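Local coordinates for protein endoglucanase FnCel5A (Fervidobacterium nodosum, PDB 3NCO) that probably cleaves the beta-1,4-glycosidic bonds of cellulose as an endo-acting cellulase of glycoside hydrolase family 5, built on a TIM barrel, at residues Ser57-Ile62 with Val97-Cys102; Phe208-Gln213 with Val226-Lys231; Gly259-Tyr264 with Lys274-Val279. All coordinates share one frame; numbering follows the deposited sequence.

Interaction 1: residues Ser57-Ile62 with Val97-Cys102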
# COMPACT_ATOMS: atom_id res chain seq x y z
N SER A 57 0.91 -11.87 1.89
CA SER A 57 -0.13 -10.87 2.18
C SER A 57 -0.56 -10.15 0.92
O SER A 57 0.15 -10.20 -0.11
CB SER A 57 0.40 -9.87 3.21
OG SER A 57 1.47 -9.14 2.63
N VAL A 58 -1.72 -9.53 1.01
CA VAL A 58 -2.23 -8.74 -0.11
C VAL A 58 -2.70 -7.41 0.41
O VAL A 58 -3.33 -7.32 1.46
CB VAL A 58 -3.43 -9.50 -0.82
CG1 VAL A 58 -4.56 -9.87 0.13
CG2 VAL A 58 -3.88 -8.84 -2.09
N ARG A 59 -2.37 -6.35 -0.35
CA ARG A 59 -2.81 -5.02 0.01
C ARG A 59 -3.89 -4.63 -1.02
O ARG A 59 -3.64 -4.74 -2.20
CB ARG A 59 -1.62 -4.02 -0.08
CG ARG A 59 -2.10 -2.59 0.10
CD ARG A 59 -0.89 -1.67 0.37
NE ARG A 59 -1.20 -0.26 0.60
CZ ARG A 59 -1.17 0.70 -0.33
NH1 ARG A 59 -0.91 0.42 -1.61
NH2 ARG A 59 -1.40 1.97 0.07
N ILE A 60 -5.06 -4.20 -0.52
CA ILE A 60 -6.25 -3.96 -1.38
C ILE A 60 -6.62 -2.44 -1.33
O ILE A 60 -7.27 -1.99 -0.39
CB ILE A 60 -7.49 -4.81 -0.91
CG1 ILE A 60 -7.10 -6.30 -0.75
CG2 ILE A 60 -8.65 -4.71 -1.89
CD1 ILE A 60 -8.30 -7.19 -0.23
N PRO A 61 -6.25 -1.67 -2.37
CA PRO A 61 -6.66 -0.29 -2.58
C PRO A 61 -8.21 -0.23 -2.74
O PRO A 61 -8.78 -1.04 -3.48
CB PRO A 61 -5.91 0.09 -3.86
CG PRO A 61 -4.60 -0.87 -3.87
CD PRO A 61 -5.24 -2.16 -3.36
N ILE A 62 -8.85 0.67 -1.99
CA ILE A 62 -10.32 0.81 -2.03
C ILE A 62 -10.79 2.28 -2.05
O ILE A 62 -10.46 3.03 -1.15
CB ILE A 62 -10.98 0.08 -0.80
CG1 ILE A 62 -10.47 -1.36 -0.70
CG2 ILE A 62 -12.51 0.19 -0.83
CD1 ILE A 62 -10.90 -2.10 0.61
N VAL A 97 -2.38 -12.51 4.84
CA VAL A 97 -2.63 -11.34 5.67
C VAL A 97 -3.22 -10.33 4.69
O VAL A 97 -2.82 -10.30 3.50
CB VAL A 97 -1.31 -10.86 6.30
CG1 VAL A 97 -1.41 -9.44 6.83
CG2 VAL A 97 -0.99 -11.80 7.47
N VAL A 98 -4.18 -9.52 5.16
CA VAL A 98 -4.88 -8.64 4.23
C VAL A 98 -4.81 -7.23 4.79
O VAL A 98 -5.09 -7.04 6.00
CB VAL A 98 -6.36 -9.06 4.08
CG1 VAL A 98 -7.05 -8.13 3.11
CG2 VAL A 98 -6.42 -10.56 3.66
N ILE A 99 -4.44 -6.26 3.92
CA ILE A 99 -4.39 -4.85 4.30
C ILE A 99 -5.48 -4.18 3.46
O ILE A 99 -5.45 -4.28 2.24
CB ILE A 99 -3.01 -4.24 3.98
CG1 ILE A 99 -1.85 -4.79 4.86
CG2 ILE A 99 -3.04 -2.72 4.23
CD1 ILE A 99 -0.49 -4.63 4.25
N ILE A 100 -6.47 -3.55 4.12
CA ILE A 100 -7.47 -2.78 3.35
C ILE A 100 -7.26 -1.28 3.70
O ILE A 100 -7.06 -0.96 4.89
CB ILE A 100 -8.95 -3.25 3.65
CG1 ILE A 100 -9.36 -2.97 5.13
CG2 ILE A 100 -9.26 -4.74 3.14
CD1 ILE A 100 -10.86 -3.38 5.40
N ASN A 101 -7.34 -0.41 2.69
CA ASN A 101 -6.93 1.00 2.86
C ASN A 101 -8.15 1.85 2.40
O ASN A 101 -9.19 1.33 1.99
CB ASN A 101 -5.58 1.35 2.12
CG ASN A 101 -5.73 1.57 0.59
OD1 ASN A 101 -6.85 1.50 0.04
ND2 ASN A 101 -4.58 1.80 -0.11
N CYS A 102 -7.99 3.18 2.44
CA CYS A 102 -8.78 4.03 1.57
C CYS A 102 -7.80 4.72 0.61
O CYS A 102 -6.70 5.11 1.00
CB CYS A 102 -9.49 5.06 2.44
SG CYS A 102 -10.67 6.17 1.56
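R59 and N101 meet at the end of two neighbouring parallel strands, 57-60 and 97-101, whose segment axes lie 4.7 Å apart at 14°. The ladder runs V58 N to V97 O, I99 N to V58 O (2.9 Å) and I60 N to I99 O (2.8 Å); a weak bond from N101 N to I60 O follows. R59 stands on the same face as S57, V97 and I99. From CB the chain leaves with CG anti to the backbone N (chi1 172°) and stays extended to NE. CG passes CG2 of I99 at 4.2 Å. The guanidinium then comes under the N101 amide, their planes 88° apart. ND2 of N101 sits 3.2 Å from NH2 of R59, above one face near the rim; both are donors, so this is no hydrogen bond. The amide is oriented by its oxygen, since OD1 accepts I62 N at 3.0 Å. R59 forms salt bridges with E140 through NE and with E260 through NH1, which also hydrogen-bonds N25. On the other face I60 CD1 packs on V98 CG1 (3.7 Å), beneath helix 78-93, as expected for a beta-alpha-beta unit of a TIM barrel. Chemically, N101 contributes no acceptor to R59: it lies across the cation while the two carboxylates, on strands 137-140 and 256-261, probably balance the buried charge, an arrangement likely to fix the guanidinium's rotation.

Interaction 2: residues Phe208-Gln213 with Val226-Lys231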
# COMPACT_ATOMS: atom_id res chain seq x y z
N PHE A 208 12.52 7.97 -10.24
CA PHE A 208 11.17 8.08 -10.79
C PHE A 208 11.20 8.10 -12.31
O PHE A 208 10.28 7.56 -12.95
CB PHE A 208 10.48 9.34 -10.25
CG PHE A 208 9.00 9.31 -10.34
CD1 PHE A 208 8.26 8.70 -9.33
CD2 PHE A 208 8.32 9.94 -11.39
CE1 PHE A 208 6.87 8.67 -9.37
CE2 PHE A 208 6.89 9.93 -11.43
CZ PHE A 208 6.19 9.29 -10.41
N ASN A 209 12.28 8.67 -12.89
CA ASN A 209 12.37 8.68 -14.35
C ASN A 209 12.68 7.30 -14.91
O ASN A 209 12.55 7.06 -16.13
CB ASN A 209 13.31 9.79 -14.88
CG ASN A 209 14.80 9.51 -14.60
OD1 ASN A 209 15.16 8.57 -13.87
ND2 ASN A 209 15.66 10.38 -15.13
N PHE A 210 13.08 6.37 -14.02
CA PHE A 210 13.20 4.97 -14.42
C PHE A 210 11.89 4.21 -14.23
O PHE A 210 11.39 3.56 -15.15
CB PHE A 210 14.34 4.23 -13.70
CG PHE A 210 14.30 2.74 -13.96
CD1 PHE A 210 14.64 2.23 -15.22
CD2 PHE A 210 13.83 1.86 -13.00
CE1 PHE A 210 14.54 0.88 -15.49
CE2 PHE A 210 13.72 0.49 -13.25
CZ PHE A 210 14.08 -0.01 -14.49
N THR A 211 11.30 4.29 -13.02
CA THR A 211 10.15 3.43 -12.74
C THR A 211 8.89 3.93 -13.47
O THR A 211 7.94 3.16 -13.67
CB THR A 211 9.82 3.38 -11.24
OG1 THR A 211 9.43 4.71 -10.81
CG2 THR A 211 11.03 2.80 -10.41
N HIS A 212 8.88 5.22 -13.85
CA HIS A 212 7.67 5.76 -14.50
C HIS A 212 7.93 6.23 -15.91
O HIS A 212 7.10 6.96 -16.47
CB HIS A 212 7.02 6.88 -13.67
CG HIS A 212 6.40 6.40 -12.41
ND1 HIS A 212 5.05 6.50 -12.14
CD2 HIS A 212 6.95 5.73 -11.37
CE1 HIS A 212 4.79 5.93 -10.98
NE2 HIS A 212 5.93 5.45 -10.49
N GLN A 213 9.03 5.78 -16.54
CA GLN A 213 9.27 6.16 -17.94
C GLN A 213 8.12 5.66 -18.80
O GLN A 213 7.59 4.53 -18.62
CB GLN A 213 10.60 5.60 -18.44
CG GLN A 213 10.63 4.09 -18.48
CD GLN A 213 12.04 3.60 -18.77
OE1 GLN A 213 12.52 3.72 -19.90
NE2 GLN A 213 12.74 3.12 -17.74
N VAL A 226 15.27 4.51 -20.49
CA VAL A 226 16.10 4.80 -19.32
C VAL A 226 16.46 3.45 -18.66
O VAL A 226 15.57 2.67 -18.33
CB VAL A 226 15.35 5.75 -18.32
CG1 VAL A 226 16.14 5.90 -17.04
CG2 VAL A 226 15.11 7.08 -19.02
N LYS A 227 17.75 3.17 -18.48
CA LYS A 227 18.13 1.89 -17.92
C LYS A 227 18.34 1.92 -16.40
O LYS A 227 18.49 2.97 -15.79
CB LYS A 227 19.41 1.36 -18.60
CG LYS A 227 19.17 1.12 -20.11
CD LYS A 227 20.42 0.70 -20.83
CE LYS A 227 21.36 1.90 -20.99
NZ LYS A 227 22.02 1.91 -22.34
N TRP A 228 18.39 0.74 -15.80
CA TRP A 228 18.84 0.62 -14.43
C TRP A 228 19.67 -0.66 -14.40
O TRP A 228 19.16 -1.75 -14.62
CB TRP A 228 17.64 0.60 -13.46
CG TRP A 228 18.09 0.82 -11.99
CD1 TRP A 228 18.13 2.02 -11.33
CD2 TRP A 228 18.60 -0.17 -11.07
NE1 TRP A 228 18.63 1.83 -10.05
CE2 TRP A 228 18.90 0.51 -9.86
CE3 TRP A 228 18.77 -1.56 -11.14
CZ2 TRP A 228 19.41 -0.17 -8.72
CZ3 TRP A 228 19.30 -2.24 -10.01
CH2 TRP A 228 19.61 -1.54 -8.81
N GLU A 229 20.97 -0.53 -14.11
CA GLU A 229 21.92 -1.61 -14.42
C GLU A 229 22.51 -2.36 -13.25
O GLU A 229 23.36 -3.28 -13.43
CB GLU A 229 23.03 -1.05 -15.32
CG GLU A 229 22.43 -0.52 -16.60
CD GLU A 229 23.48 0.11 -17.44
OE1 GLU A 229 24.10 -0.67 -18.21
OE2 GLU A 229 23.71 1.33 -17.30
N GLY A 230 22.08 -1.99 -12.05
CA GLY A 230 22.63 -2.63 -10.86
C GLY A 230 24.09 -2.28 -10.58
O GLY A 230 24.77 -3.01 -9.85
N LYS A 231 24.56 -1.14 -11.12
CA LYS A 231 25.91 -0.68 -10.79
C LYS A 231 26.03 -0.29 -9.32
O LYS A 231 25.05 0.09 -8.69
CB LYS A 231 26.29 0.51 -11.65
CG LYS A 231 26.24 0.20 -13.16
CD LYS A 231 26.51 1.49 -13.97
CE LYS A 231 26.38 1.30 -15.47
NZ LYS A 231 27.68 0.91 -16.09
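Q213 meets the backbone of V226 with both ends of its carboxamide. OE1 accepts V226 N at 2.9 Å, the donor tilted 32° from the carbonyl plane, while NE2 donates to V226 O at 2.9 Å along a fairly straight N-H (167°). NE2 makes a second bond, to F210 O at 3.0 Å, placed in that carbonyl's plane on a lone pair. The assignment of the ends rests on the partners: an N-H faces OE1 and two carbonyls face NE2. The three bonds, with both acceptors near the amide plane, are likely to fix the carboxamide's rotation. Thus one side chain satisfies N and O of V226 and a carbonyl of helix 208-211. V226 O also lies in plane at the edge of the F210 ring, 3.3 Å from CD1. Over one face of that ring stands CB of W228, 3.6 Å from the centroid and 7° off the normal, a CH-pi contact. Further along, W228 N is taken by S271 OG, and E229 N and K231 N both by E234 OE1. The two segments belong to the beta-alpha connection of the TIM barrel between strand 198-204 and helix 232-252, which the Q213 bonds tie to itself. Around it, F210 and W228 both meet W275 of helix 269-285, W228 also packs on helix 232-252, and the T211 backbone carbonyl pairs with Y264 N, just after strand 256-261.

Interaction 3: residues Gly259-Tyr264 with Lys274-Val279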
# COMPACT_ATOMS: atom_id res chain seq x y z
N GLY A 259 5.01 -0.22 1.23
CA GLY A 259 3.68 -0.64 0.77
C GLY A 259 3.51 -0.72 -0.71
O GLY A 259 2.60 -1.40 -1.19
N GLU A 260 4.34 0.03 -1.44
CA GLU A 260 4.34 -0.15 -2.88
C GLU A 260 5.75 -0.01 -3.35
O GLU A 260 6.51 0.83 -2.88
CB GLU A 260 3.52 0.91 -3.61
CG GLU A 260 2.09 0.94 -3.23
CD GLU A 260 1.31 2.01 -3.97
OE1 GLU A 260 1.85 2.63 -4.94
OE2 GLU A 260 0.15 2.38 -3.52
N PHE A 261 6.08 -0.81 -4.34
CA PHE A 261 7.30 -0.64 -5.13
C PHE A 261 7.18 -1.33 -6.47
O PHE A 261 6.63 -2.43 -6.54
CB PHE A 261 8.59 -1.08 -4.37
CG PHE A 261 8.83 -2.58 -4.31
CD1 PHE A 261 8.11 -3.37 -3.43
CD2 PHE A 261 9.84 -3.16 -5.08
CE1 PHE A 261 8.35 -4.78 -3.33
CE2 PHE A 261 10.10 -4.49 -5.01
CZ PHE A 261 9.38 -5.33 -4.16
N GLY A 262 7.63 -0.69 -7.55
CA GLY A 262 7.54 -1.39 -8.86
C GLY A 262 8.00 -0.52 -10.00
O GLY A 262 8.05 0.70 -9.86
N ALA A 263 8.32 -1.15 -11.14
CA ALA A 263 8.74 -0.42 -12.34
C ALA A 263 7.74 -0.72 -13.47
O ALA A 263 7.44 -1.88 -13.74
CB ALA A 263 10.15 -0.81 -12.75
N TYR A 264 7.28 0.35 -14.12
CA TYR A 264 6.31 0.24 -15.20
C TYR A 264 6.86 -0.59 -16.36
O TYR A 264 8.06 -0.53 -16.66
CB TYR A 264 6.01 1.66 -15.68
CG TYR A 264 4.88 1.80 -16.69
CD1 TYR A 264 3.67 1.16 -16.49
CD2 TYR A 264 5.02 2.66 -17.79
CE1 TYR A 264 2.60 1.30 -17.42
CE2 TYR A 264 3.98 2.80 -18.69
CZ TYR A 264 2.79 2.10 -18.50
OH TYR A 264 1.76 2.28 -19.40
N LYS A 274 16.33 -6.34 -12.35
CA LYS A 274 17.43 -5.92 -11.46
C LYS A 274 16.98 -4.90 -10.38
O LYS A 274 17.36 -5.02 -9.21
CB LYS A 274 18.57 -5.33 -12.26
CG LYS A 274 19.37 -6.37 -13.02
CD LYS A 274 20.58 -5.71 -13.71
CE LYS A 274 21.23 -6.64 -14.74
NZ LYS A 274 21.45 -8.00 -14.20
N TRP A 275 16.22 -3.89 -10.80
CA TRP A 275 15.73 -2.86 -9.85
C TRP A 275 14.84 -3.50 -8.80
O TRP A 275 15.01 -3.25 -7.60
CB TRP A 275 14.99 -1.74 -10.62
CG TRP A 275 14.54 -0.59 -9.75
CD1 TRP A 275 15.23 0.58 -9.49
CD2 TRP A 275 13.27 -0.47 -9.06
NE1 TRP A 275 14.48 1.39 -8.66
CE2 TRP A 275 13.29 0.77 -8.39
CE3 TRP A 275 12.15 -1.31 -8.95
CZ2 TRP A 275 12.22 1.19 -7.58
CZ3 TRP A 275 11.07 -0.88 -8.15
CH2 TRP A 275 11.14 0.35 -7.48
N THR A 276 13.92 -4.36 -9.25
CA THR A 276 12.95 -4.94 -8.31
C THR A 276 13.65 -5.80 -7.27
O THR A 276 13.34 -5.75 -6.07
CB THR A 276 11.86 -5.72 -9.07
OG1 THR A 276 11.26 -4.83 -10.02
CG2 THR A 276 10.77 -6.26 -8.12
N LYS A 277 14.64 -6.58 -7.75
CA LYS A 277 15.37 -7.48 -6.87
C LYS A 277 16.16 -6.69 -5.85
O LYS A 277 16.21 -7.07 -4.68
CB LYS A 277 16.35 -8.30 -7.73
CG LYS A 277 17.24 -9.24 -6.98
CD LYS A 277 18.29 -9.72 -7.98
CE LYS A 277 18.65 -11.19 -7.79
NZ LYS A 277 18.73 -11.68 -6.36
N THR A 278 16.79 -5.59 -6.29
CA THR A 278 17.63 -4.77 -5.43
C THR A 278 16.78 -4.09 -4.35
O THR A 278 17.11 -4.10 -3.18
CB THR A 278 18.37 -3.71 -6.26
OG1 THR A 278 19.29 -4.36 -7.14
CG2 THR A 278 19.14 -2.73 -5.40
N VAL A 279 15.65 -3.54 -4.75
CA VAL A 279 14.73 -2.94 -3.77
C VAL A 279 14.27 -3.98 -2.76
O VAL A 279 14.31 -3.74 -1.54
CB VAL A 279 13.53 -2.25 -4.47
CG1 VAL A 279 12.55 -1.85 -3.43
CG2 VAL A 279 14.01 -1.01 -5.24
O HOH W 1 9.03 -3.88 -11.48
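F261 turns its ring edge to helix 269-285, with CG between the backbone N and the carbonyl carbon (chi1 77°). From there CD2 comes within 3.4 Å of V279 CG1, and CE2 within 3.6 Å of T276 CG2. F261 and V279 run alongside one another with their directions opposed, while the T276 side chain lies nearly perpendicular to that of F261. V279 CG2 covers the centre of one face of the W275 indole, 3.6 Å above its plane. Strand 256-261 and this helix belong to a beta-alpha-beta unit of the TIM barrel, and their segment axes run 146° apart at 10.9 Å. W275, with CG anti to the backbone N (chi1 -176°), sends its six-membered ring to the loop beyond the strand; CZ3 is 3.5 Å from G262 N, near the indole plane, and NE1 bonds to E206 O. An alanine in place of F261 would probably open a gap beside V279 and T276 and leave Y292 without its edge-to-face mate. T276 splits its roles: CG2 faces F261, while OG1 bonds to R272 O and accepts from a water that in turn accepts A263 N at 2.8 Å.

The three contacts follow one another along the chain without interleaving, all in one domain built on an eight-stranded parallel barrel. Interaction 1 joins adjacent strands 57-60 and 97-101; interaction 3 joins strand 256-261 of the same sheet to helix 269-285; interaction 2 lies outside the sheet, in helix 208-211 and the loop before helix 232-252. Interactions 2 and 3 are neighbours, their centres 10 Å apart, and W275 is shared ground. Centres of interactions 1 and 3 are 19 Å apart, yet a salt bridge of 2.9 Å from R59 NH1 to E260 OE2 joins them across the barrel interior. Interactions 1 and 2, with nearest atoms about 12 Å apart, do not touch. Interaction 3 thus connects the barrel interior to its outer layer.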